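PTS EIIA type-4 domain-containing protein (PDB 4TKZ) is probably the EIIA component of a sugar phosphotransferase system, passing a phosphoryl group along the relay that drives sugar uptake. Local coordinates at residues D63-G67 with T68-V72; K115-T118 with S119-G123. All blocks are in the same frame, centred on the assembly; numbering follows the deposited sequence.

Contact 1: D63-G67 with T68-V72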
# COMPACT_ATOMS: atom_id res chain seq x y z
N ASP A 63 -5.41 -5.07 2.73
CA ASP A 63 -4.40 -5.08 1.68
C ASP A 63 -4.86 -5.64 0.35
O ASP A 63 -4.67 -5.02 -0.69
CB ASP A 63 -3.09 -5.74 2.14
CG ASP A 63 -3.29 -7.13 2.73
OD1 ASP A 63 -4.44 -7.57 2.92
OD2 ASP A 63 -2.25 -7.78 3.00
N LEU A 64 -5.50 -6.80 0.40
CA LEU A 64 -5.58 -7.63 -0.79
C LEU A 64 -6.94 -8.31 -0.88
O LEU A 64 -7.37 -9.00 0.04
CB LEU A 64 -4.47 -8.67 -0.70
CG LEU A 64 -4.00 -9.40 -1.95
CD1 LEU A 64 -3.54 -8.41 -3.03
CD2 LEU A 64 -2.87 -10.35 -1.57
N LEU A 65 -7.61 -8.11 -2.01
CA LEU A 65 -8.90 -8.74 -2.29
C LEU A 65 -8.81 -10.25 -2.18
O LEU A 65 -7.98 -10.88 -2.84
CB LEU A 65 -9.40 -8.36 -3.68
CG LEU A 65 -10.72 -9.00 -4.10
CD1 LEU A 65 -11.85 -8.46 -3.24
CD2 LEU A 65 -10.98 -8.74 -5.57
N GLY A 66 -9.68 -10.84 -1.37
CA GLY A 66 -9.74 -12.28 -1.27
C GLY A 66 -8.78 -12.86 -0.25
O GLY A 66 -8.76 -14.06 -0.03
N GLY A 67 -7.97 -11.99 0.36
CA GLY A 67 -7.09 -12.44 1.43
C GLY A 67 -7.79 -12.53 2.78
O GLY A 67 -8.92 -12.07 2.93
N THR A 68 -7.12 -13.11 3.76
CA THR A 68 -7.71 -13.28 5.10
C THR A 68 -8.16 -11.97 5.75
O THR A 68 -9.29 -11.89 6.22
CB THR A 68 -6.78 -14.10 6.03
OG1 THR A 68 -6.69 -15.43 5.52
CG2 THR A 68 -7.32 -14.15 7.47
N PRO A 69 -7.31 -10.93 5.75
CA PRO A 69 -7.79 -9.65 6.30
C PRO A 69 -9.07 -9.15 5.65
O PRO A 69 -9.95 -8.65 6.36
CB PRO A 69 -6.63 -8.69 5.98
CG PRO A 69 -5.43 -9.54 6.02
CD PRO A 69 -5.87 -10.86 5.43
N PHE A 70 -9.17 -9.25 4.33
CA PHE A 70 -10.35 -8.75 3.64
C PHE A 70 -11.53 -9.67 3.96
O PHE A 70 -12.62 -9.21 4.30
CB PHE A 70 -10.11 -8.70 2.13
CG PHE A 70 -11.32 -8.29 1.35
CD1 PHE A 70 -11.62 -6.94 1.17
CD2 PHE A 70 -12.15 -9.25 0.79
CE1 PHE A 70 -12.75 -6.57 0.44
CE2 PHE A 70 -13.27 -8.89 0.06
CZ PHE A 70 -13.57 -7.55 -0.11
N ASN A 71 -11.30 -10.97 3.85
CA ASN A 71 -12.37 -11.95 4.08
C ASN A 71 -12.97 -11.89 5.49
O ASN A 71 -14.19 -11.87 5.66
CB ASN A 71 -11.86 -13.38 3.79
CG ASN A 71 -11.57 -13.62 2.31
OD1 ASN A 71 -11.97 -12.84 1.44
ND2 ASN A 71 -10.87 -14.71 2.03
N VAL A 72 -12.10 -11.87 6.49
CA VAL A 72 -12.54 -11.71 7.88
C VAL A 72 -13.27 -10.39 8.09
O VAL A 72 -14.29 -10.35 8.77
CB VAL A 72 -11.36 -11.81 8.86
CG1 VAL A 72 -11.75 -11.26 10.23
CG2 VAL A 72 -10.89 -13.24 8.99
O HOH W 1 -6.64 -9.37 2.65
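D63 lays its carboxylate against the ring of P69, with OD1 3.8 Å from CG. The side chain of D63 stands between the backbone N and the carbonyl carbon (chi1 52°), which brings OD1 to a bridging water. That water donates to D63 OD1 and to L64 O and accepts from F70 N at 3.0 Å, so it ties the loop to an amide of the first helical turn. OD2 is hydrogen-bonded to ND1 of H9, probably the phosphorylated histidine as in mannose-type EIIA proteins, and may orient it. L64 opens a type II beta turn that G67 closes, and L64 O also comes within 3.5 Å of F70 CB. L65 reaches back with CD1 over one face of the F70 ring, 3.9 Å from its centroid and toward the rim, a CH-pi contact; with CG anti to the backbone N in both residues, the two side chains run alongside each other. G66, at phi 87°, occupies the third position of the turn, and its O takes a weak bond from N71 ND2. G67 is the N-cap, its O receiving N71 N at 2.8 Å in a nearly straight bond. The segment thus carries the chain from strand 57-62 into helix 68-76. P69 packs on strands 3-9 and 30-35, F70 on strand 84-89 and T68 on helix 41-52, while L93 and S94 of the second subunit lie against D63 and L64.

Contact 2: K115-T118 with S119-G123; sequences KVIT and SSHEG
I117 and H121, one helical turn apart, run side by side: I117 CG2, the branch anti to the backbone N, meets the edge of the imidazole in its plane, 3.7 Å from CD2 of H121. T118 and E122 form a second such pair. The methyl CG2 of T118 touches the carboxylate of E122 at OE1, 3.5 Å away, while T118 OG1 bonds back to D114 O.

Among the hydrogen bonds, the i to i+4 pattern of an alpha helix runs through S119, S120, H121 and E122, whose amides reach the carbonyls of K115, V116, I117 and T118. The bond from E122 N to T118 O, 2.9 Å long, lies in the carbonyl plane; the other three donors are tilted from theirs. V116 O is gripped twice, because S120 OG donates to it at 2.6 Å as well as S120 N at 3.0 Å. The two donors approach from opposite faces of the carbonyl plane, with OG 35° out of it. A buried serine hydroxyl is thereby satisfied by its own helix, chi1 of -54° placing OG beside the backbone N.

K115 to E122 belong to the C-terminal part of helix 110-122. V116 and S120 pack on M95 of helix 93-102, and V116 and I117 on L88 of strand 84-89. H121 faces the second subunit, where its ND1 is hydrogen-bonded to ND1 of the other H121 and the two rings meet almost parallel.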
# COMPACT_ATOMS: atom_id res chain seq x y z
N LYS A 115 -14.89 9.18 -1.94
CA LYS A 115 -13.73 10.05 -2.07
C LYS A 115 -12.44 9.25 -1.85
O LYS A 115 -11.43 9.50 -2.50
CB LYS A 115 -13.83 11.17 -1.04
CG LYS A 115 -12.84 12.28 -1.20
CD LYS A 115 -13.37 13.53 -0.52
CE LYS A 115 -14.84 13.75 -0.87
NZ LYS A 115 -15.44 14.88 -0.11
N VAL A 116 -12.49 8.30 -0.92
CA VAL A 116 -11.32 7.50 -0.59
C VAL A 116 -10.93 6.60 -1.76
O VAL A 116 -9.76 6.47 -2.10
CB VAL A 116 -11.58 6.67 0.69
CG1 VAL A 116 -10.52 5.60 0.87
CG2 VAL A 116 -11.62 7.59 1.92
N ILE A 117 -11.94 6.00 -2.38
CA ILE A 117 -11.74 5.14 -3.55
C ILE A 117 -11.15 5.92 -4.71
O ILE A 117 -10.20 5.49 -5.37
CB ILE A 117 -13.09 4.55 -4.02
CG1 ILE A 117 -13.64 3.58 -2.98
CG2 ILE A 117 -12.93 3.87 -5.37
CD1 ILE A 117 -12.74 2.41 -2.71
N THR A 118 -11.75 7.08 -4.96
CA THR A 118 -11.30 7.95 -6.04
C THR A 118 -9.83 8.29 -5.87
O THR A 118 -9.04 8.14 -6.81
CB THR A 118 -12.13 9.25 -6.07
OG1 THR A 118 -13.49 8.93 -6.40
CG2 THR A 118 -11.56 10.23 -7.09
N SER A 119 -9.46 8.74 -4.67
CA SER A 119 -8.07 9.13 -4.40
C SER A 119 -7.12 7.94 -4.53
O SER A 119 -6.00 8.10 -5.00
CB SER A 119 -7.94 9.78 -3.02
OG SER A 119 -8.51 11.08 -3.02
N SER A 120 -7.59 6.76 -4.12
CA SER A 120 -6.78 5.54 -4.19
C SER A 120 -6.37 5.26 -5.63
O SER A 120 -5.21 4.96 -5.92
CB SER A 120 -7.54 4.34 -3.60
OG SER A 120 -7.98 4.62 -2.29
N HIS A 121 -7.33 5.39 -6.53
CA HIS A 121 -7.11 5.18 -7.95
C HIS A 121 -6.26 6.30 -8.55
O HIS A 121 -5.34 6.04 -9.33
CB HIS A 121 -8.45 5.13 -8.68
CG HIS A 121 -9.17 3.83 -8.54
ND1 HIS A 121 -8.72 2.67 -9.12
CD2 HIS A 121 -10.32 3.50 -7.90
CE1 HIS A 121 -9.55 1.68 -8.84
NE2 HIS A 121 -10.53 2.16 -8.09
N GLU A 122 -6.57 7.54 -8.18
CA GLU A 122 -5.85 8.68 -8.72
C GLU A 122 -4.39 8.69 -8.29
O GLU A 122 -3.56 9.35 -8.92
CB GLU A 122 -6.55 9.99 -8.32
CG GLU A 122 -7.92 10.17 -8.97
CD GLU A 122 -8.62 11.43 -8.53
OE1 GLU A 122 -8.49 11.81 -7.35
OE2 GLU A 122 -9.31 12.04 -9.38
N GLY A 123 -4.08 7.97 -7.22
CA GLY A 123 -2.73 7.93 -6.69
C GLY A 123 -1.80 6.97 -7.42
O GLY A 123 -0.58 6.98 -7.19

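Contact 1 precedes contact 2 along the chain, and their centres lie 19 Å apart, with nearest atoms about 10 Å from each other and no touch. Between them come strand 84-89 and helix 93-102. Strand 84-89, outermost within this chain in the four-stranded parallel sheet, is common ground: residues 63-72 pack on it through L65 and F70, and residues 115-118 through V116 and I117. Contact 1 turns the chain from strand 57-62 into the next helix, whereas contact 2 lies within the C-terminal part of helix 110-122. Both also meet the second subunit, so two separate parts of this alpha/beta fold contribute to the dimer.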